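Local structure of Non-ribosomal peptide synthetase (Methanobrevibacter ruminantium, 6VTJ) at residues A[53-66]-A[426-439]. The protein probably carries a thioester-bound peptide on a 4'-phosphopantetheine arm and releases it by reduction through its fused NAD(P)H-type reductase domain. Sequence-based numbering, arbitrary orientation.
Sequences IIELLKQGYSVRYD and MNENIQGIITADFS
Tyr65 and Thr435 illustrate how a carrier domain may dock on its catalytic partner: an aromatic ring is laid over the end of a short helix. With CG turned anti to the backbone N (chi1 -165°), the ring carries one face over Thr435 CA, a CH-pi contact 3.8 Å from the ring centroid, while CG2 of the threonine runs beside the phenol end. The Tyr65 hydroxyl bonds to the Ser46 carbonyl and the ring also meets Phe69 and Tyr224, so its rotation is well fixed; a serine in its place would probably uncover Thr435 and leave a gap beside the 4'-phosphopantetheine, which both residues touch.

Next to it Asp437, a positive-phi residue whose N bonds back to Ile434 O, turns its carboxylate to the backbone of Asp66. Asp66 N donates to Asp437 OD1 at 2.9 Å from above the carboxylate plane, and Asp66 OD2 and Asp437 OD2 lie 2.5 Å apart, a distance at which one of the two acids probably holds a proton. Arg64, bent at chi3 (77°), crosses this carboxylate with its aliphatic part and brings NH1 edge-on to Asp437 O in a weak bond of 2.6 Å, with Ser439 CB over the guanidinium. One water joins Tyr65 N to the carbonyls of Ile434 and Phe438.

The other half is largely apolar, though a water bridges Lys58 NZ to Met426 O. Leu57 and Ile434 meet tip to tip, CD1 to CD1 at 3.9 Å, and Met426, folded at chi2 and chi3, presses CE tightly on Leu57 CB at 3.4 Å. Ile54 sends CD1 to the carbonyl of Asn427.

The 53-58 part of helix 46-58 and helix 431-435 run at 99° to each other; helix 15-28 packs against the former and helix 338-349 against segment 426-439, consistent with carrier meeting reductase here.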
loop_
_atom_site.group_PDB
_atom_site.type_symbol
_atom_site.label_atom_id
_atom_site.label_comp_id
_atom_site.label_asym_id
_atom_site.label_seq_id
_atom_site.Cartn_x
_atom_site.Cartn_y
_atom_site.Cartn_z
ATOM N N ILE A 53 5.093 22.312 -0.444
ATOM C CA ILE A 53 6.431 21.899 -0.870
ATOM C C ILE A 53 6.808 22.593 -2.172
ATOM O O ILE A 53 7.941 23.056 -2.340
ATOM C CB ILE A 53 6.518 20.363 -1.011
ATOM C CG1 ILE A 53 6.444 19.665 0.354
ATOM C CG2 ILE A 53 7.802 19.963 -1.734
ATOM C CD1 ILE A 53 7.662 19.895 1.235
ATOM N N ILE A 54 5.874 22.661 -3.118
ATOM C CA ILE A 54 6.166 23.326 -4.383
ATOM C C ILE A 54 6.524 24.788 -4.142
ATOM O O ILE A 54 7.478 25.311 -4.727
ATOM C CB ILE A 54 4.979 23.179 -5.351
ATOM C CG1 ILE A 54 4.799 21.711 -5.738
ATOM C CG2 ILE A 54 5.176 24.055 -6.602
ATOM C CD1 ILE A 54 3.453 21.407 -6.351
ATOM N N GLU A 55 5.794 25.460 -3.248
ATOM C CA GLU A 55 6.081 26.865 -2.975
ATOM C C GLU A 55 7.452 27.040 -2.334
ATOM O O GLU A 55 8.194 27.958 -2.700
ATOM C CB GLU A 55 4.998 27.467 -2.084
ATOM C CG GLU A 55 3.788 27.936 -2.845
ATOM C CD GLU A 55 4.135 28.911 -3.971
ATOM O OE1 GLU A 55 5.036 29.759 -3.777
ATOM O OE2 GLU A 55 3.506 28.819 -5.051
ATOM N N LEU A 56 7.812 26.172 -1.381
ATOM C CA LEU A 56 9.151 26.250 -0.793
ATOM C C LEU A 56 10.245 25.970 -1.820
ATOM O O LEU A 56 11.340 26.539 -1.727
ATOM C CB LEU A 56 9.284 25.281 0.379
ATOM C CG LEU A 56 8.452 25.595 1.617
ATOM C CD1 LEU A 56 8.264 24.357 2.479
ATOM C CD2 LEU A 56 9.091 26.743 2.409
ATOM N N LEU A 57 9.983 25.078 -2.788
ATOM C CA LEU A 57 10.963 24.812 -3.839
ATOM C C LEU A 57 11.082 25.999 -4.784
ATOM O O LEU A 57 12.172 26.290 -5.294
ATOM C CB LEU A 57 10.584 23.552 -4.623
ATOM C CG LEU A 57 10.572 22.156 -3.968
ATOM C CD1 LEU A 57 9.971 21.125 -4.932
ATOM C CD2 LEU A 57 11.968 21.719 -3.499
ATOM N N LYS A 58 9.967 26.690 -5.035
ATOM C CA LYS A 58 9.993 27.869 -5.891
ATOM C C LYS A 58 10.836 28.979 -5.286
ATOM O O LYS A 58 11.467 29.745 -6.020
ATOM C CB LYS A 58 8.573 28.365 -6.151
ATOM C CG LYS A 58 7.919 27.696 -7.328
ATOM C CD LYS A 58 6.468 28.122 -7.509
ATOM C CE LYS A 58 6.349 29.542 -8.012
ATOM N NZ LYS A 58 4.920 29.967 -8.116
ATOM N N GLN A 59 10.857 29.080 -3.957
ATOM C CA GLN A 59 11.711 30.012 -3.236
ATOM C C GLN A 59 13.136 29.511 -3.095
ATOM O O GLN A 59 13.922 30.129 -2.368
ATOM C CB GLN A 59 11.141 30.290 -1.843
ATOM C CG GLN A 59 9.710 30.756 -1.860
ATOM C CD GLN A 59 9.587 32.154 -2.401
ATOM O OE1 GLN A 59 10.475 32.975 -2.204
ATOM N NE2 GLN A 59 8.482 32.440 -3.075
ATOM N N GLY A 60 13.477 28.399 -3.739
ATOM C CA GLY A 60 14.838 27.909 -3.712
ATOM C C GLY A 60 15.249 27.186 -2.454
ATOM O O GLY A 60 16.444 27.147 -2.149
ATOM N N TYR A 61 14.303 26.619 -1.706
ATOM C CA TYR A 61 14.629 25.763 -0.572
ATOM C C TYR A 61 14.659 24.304 -1.013
ATOM O O TYR A 61 13.987 23.916 -1.973
ATOM C CB TYR A 61 13.629 25.959 0.568
ATOM C CG TYR A 61 13.748 27.333 1.196
ATOM C CD1 TYR A 61 14.843 27.659 1.990
ATOM C CD2 TYR A 61 12.784 28.315 0.966
ATOM C CE1 TYR A 61 14.971 28.912 2.541
ATOM C CE2 TYR A 61 12.901 29.574 1.516
ATOM C CZ TYR A 61 13.996 29.871 2.304
ATOM O OH TYR A 61 14.120 31.129 2.865
ATOM N N SER A 62 15.475 23.501 -0.329
ATOM C CA SER A 62 15.565 22.067 -0.615
ATOM C C SER A 62 14.729 21.330 0.423
ATOM O O SER A 62 15.130 21.193 1.578
ATOM C CB SER A 62 17.013 21.590 -0.625
ATOM O OG SER A 62 17.642 21.962 -1.842
ATOM N N VAL A 63 13.542 20.882 0.011
ATOM C CA VAL A 63 12.631 20.144 0.875
ATOM C C VAL A 63 11.999 19.034 0.056
ATOM O O VAL A 63 11.961 19.076 -1.175
ATOM C CB VAL A 63 11.503 21.010 1.485
ATOM C CG1 VAL A 63 11.993 21.763 2.684
ATOM C CG2 VAL A 63 10.896 21.945 0.440
ATOM N N ARG A 64 11.477 18.041 0.759
ATOM C CA ARG A 64 10.660 17.036 0.114
ATOM C C ARG A 64 9.410 16.821 0.953
ATOM O O ARG A 64 9.281 17.335 2.069
ATOM C CB ARG A 64 11.436 15.730 -0.097
ATOM C CG ARG A 64 11.899 15.065 1.187
ATOM C CD ARG A 64 12.504 13.686 0.910
ATOM N NE ARG A 64 13.856 13.768 0.360
ATOM C CZ ARG A 64 14.204 13.302 -0.833
ATOM N NH1 ARG A 64 13.298 12.717 -1.603
ATOM N NH2 ARG A 64 15.458 13.414 -1.256
ATOM N N TYR A 65 8.493 16.040 0.384
ATOM C CA TYR A 65 7.154 15.870 0.938
ATOM C C TYR A 65 7.172 15.384 2.388
ATOM O O TYR A 65 6.383 15.860 3.209
ATOM C CB TYR A 65 6.384 14.899 0.043
ATOM C CG TYR A 65 4.888 14.839 0.228
ATOM C CD1 TYR A 65 4.111 15.984 0.239
ATOM C CD2 TYR A 65 4.248 13.615 0.340
ATOM C CE1 TYR A 65 2.726 15.906 0.389
ATOM C CE2 TYR A 65 2.877 13.523 0.480
ATOM C CZ TYR A 65 2.117 14.658 0.504
ATOM O OH TYR A 65 0.753 14.534 0.654
ATOM N N ASP A 66 8.039 14.422 2.731
ATOM C CA ASP A 66 7.971 13.896 4.097
ATOM C C ASP A 66 8.434 14.917 5.131
ATOM O O ASP A 66 8.125 14.764 6.324
ATOM C CB ASP A 66 8.780 12.591 4.237
ATOM C CG ASP A 66 10.285 12.782 4.046
ATOM O OD1 ASP A 66 10.892 13.675 4.681
ATOM O OD2 ASP A 66 10.882 12.003 3.270
ATOM N N MET A 426 7.224 24.251 -11.917
ATOM C CA MET A 426 7.022 24.336 -10.472
ATOM C C MET A 426 5.574 24.729 -10.167
ATOM O O MET A 426 5.275 25.818 -9.666
ATOM C CB MET A 426 8.003 25.330 -9.878
ATOM C CG MET A 426 9.428 25.093 -10.305
ATOM S SD MET A 426 10.047 23.664 -9.429
ATOM C CE MET A 426 9.427 24.037 -7.791
ATOM N N ASN A 427 4.665 23.806 -10.474
ATOM C CA ASN A 427 3.239 24.027 -10.287
ATOM C C ASN A 427 2.513 22.698 -10.074
ATOM O O ASN A 427 3.118 21.735 -9.591
ATOM C CB ASN A 427 2.657 24.800 -11.477
ATOM C CG ASN A 427 2.968 24.156 -12.821
ATOM O OD1 ASN A 427 2.831 22.945 -12.992
ATOM N ND2 ASN A 427 3.362 24.972 -13.791
ATOM N N GLU A 428 1.219 22.636 -10.415
ATOM C CA GLU A 428 0.432 21.435 -10.128
ATOM C C GLU A 428 0.953 20.232 -10.896
ATOM O O GLU A 428 0.798 19.091 -10.441
ATOM C CB GLU A 428 -1.044 21.666 -10.471
ATOM C CG GLU A 428 -1.256 22.251 -11.871
ATOM C CD GLU A 428 -2.722 22.333 -12.282
ATOM O OE2 GLU A 428 -3.003 22.370 -13.508
ATOM N N ASN A 429 1.604 20.477 -12.041
ATOM C CA ASN A 429 2.049 19.407 -12.924
ATOM C C ASN A 429 2.974 18.413 -12.232
ATOM O O ASN A 429 3.027 17.250 -12.641
ATOM C CB ASN A 429 2.764 19.996 -14.134
ATOM C CG ASN A 429 1.827 20.683 -15.087
ATOM O OD1 ASN A 429 0.613 20.506 -15.022
ATOM N ND2 ASN A 429 2.391 21.473 -15.991
ATOM N N ILE A 430 3.734 18.836 -11.218
ATOM C CA ILE A 430 4.674 17.930 -10.566
ATOM C C ILE A 430 4.138 17.410 -9.238
ATOM O O ILE A 430 4.861 16.702 -8.511
ATOM C CB ILE A 430 6.053 18.577 -10.383
ATOM C CG1 ILE A 430 5.971 19.754 -9.406
ATOM C CG2 ILE A 430 6.644 18.967 -11.750
ATOM C CD1 ILE A 430 7.341 20.311 -8.988
ATOM N N GLN A 431 2.873 17.708 -8.923
ATOM C CA GLN A 431 2.248 17.203 -7.704
ATOM C C GLN A 431 2.495 15.710 -7.537
ATOM O O GLN A 431 2.932 15.253 -6.471
ATOM C CB GLN A 431 0.749 17.492 -7.737
ATOM C CG GLN A 431 -0.042 16.807 -6.625
ATOM C CD GLN A 431 -1.424 17.411 -6.457
ATOM O OE1 GLN A 431 -1.570 18.626 -6.347
ATOM N NE2 GLN A 431 -2.447 16.565 -6.451
ATOM N N GLY A 432 2.263 14.948 -8.608
ATOM C CA GLY A 432 2.492 13.522 -8.634
ATOM C C GLY A 432 3.824 13.187 -8.015
ATOM O O GLY A 432 3.870 12.628 -6.908
ATOM N N ILE A 433 4.914 13.614 -8.659
ATOM C CA ILE A 433 6.204 13.166 -8.154
ATOM C C ILE A 433 6.468 13.775 -6.783
ATOM O O ILE A 433 7.153 13.162 -5.950
ATOM C CB ILE A 433 7.337 13.470 -9.150
ATOM C CG1 ILE A 433 7.363 14.951 -9.519
ATOM C CG2 ILE A 433 7.193 12.623 -10.393
ATOM C CD1 ILE A 433 8.553 15.314 -10.356
ATOM N N ILE A 434 5.879 14.941 -6.493
ATOM C CA ILE A 434 6.102 15.550 -5.186
ATOM C C ILE A 434 5.448 14.714 -4.100
ATOM O O ILE A 434 6.054 14.471 -3.046
ATOM C CB ILE A 434 5.597 17.010 -5.143
ATOM C CG1 ILE A 434 6.515 17.944 -5.942
ATOM C CG2 ILE A 434 5.542 17.491 -3.727
ATOM C CD1 ILE A 434 7.993 17.807 -5.614
ATOM N N THR A 435 4.204 14.251 -4.329
ATOM C CA THR A 435 3.569 13.503 -3.245
ATOM C C THR A 435 4.174 12.118 -3.104
ATOM O O THR A 435 3.900 11.432 -2.109
ATOM C CB THR A 435 2.047 13.387 -3.421
ATOM O OG1 THR A 435 1.746 12.722 -4.646
ATOM C CG2 THR A 435 1.374 14.762 -3.400
ATOM N N ALA A 436 5.004 11.717 -4.064
ATOM C CA ALA A 436 5.794 10.502 -4.000
ATOM C C ALA A 436 7.166 10.731 -3.385
ATOM O O ALA A 436 8.059 9.894 -3.567
ATOM C CB ALA A 436 5.941 9.903 -5.398
ATOM N N ASP A 437 7.357 11.859 -2.687
ATOM C CA ASP A 437 8.595 12.202 -1.982
ATOM C C ASP A 437 9.774 12.427 -2.928
ATOM O O ASP A 437 10.935 12.268 -2.526
ATOM C CB ASP A 437 8.952 11.133 -0.941
ATOM C CG ASP A 437 9.404 11.721 0.387
ATOM O OD1 ASP A 437 9.263 12.947 0.611
ATOM O OD2 ASP A 437 9.904 10.936 1.214
ATOM N N PHE A 438 9.501 12.800 -4.178
ATOM C CA PHE A 438 10.562 13.089 -5.135
ATOM C C PHE A 438 11.366 14.307 -4.690
ATOM O O PHE A 438 10.859 15.217 -4.026
ATOM C CB PHE A 438 9.946 13.304 -6.529
ATOM C CG PHE A 438 10.903 13.768 -7.601
ATOM C CD1 PHE A 438 11.267 15.114 -7.716
ATOM C CD2 PHE A 438 11.376 12.873 -8.552
ATOM C CE1 PHE A 438 12.138 15.540 -8.733
ATOM C CE2 PHE A 438 12.232 13.290 -9.562
ATOM C CZ PHE A 438 12.618 14.626 -9.652
ATOM N N SER A 439 12.641 14.296 -5.043
ATOM C CA SER A 439 13.497 15.465 -5.003
ATOM C C SER A 439 14.448 15.359 -6.179
ATOM O O SER A 439 14.969 14.275 -6.458
ATOM C CB SER A 439 14.289 15.567 -3.697
ATOM O OG SER A 439 15.529 16.216 -3.924
HETATM O O HOH W 1 3.145 27.334 -8.537
HETATM O O HOH W 2 11.441 18.028 -3.532
HETATM O O HOH W 3 8.718 15.595 -2.199
#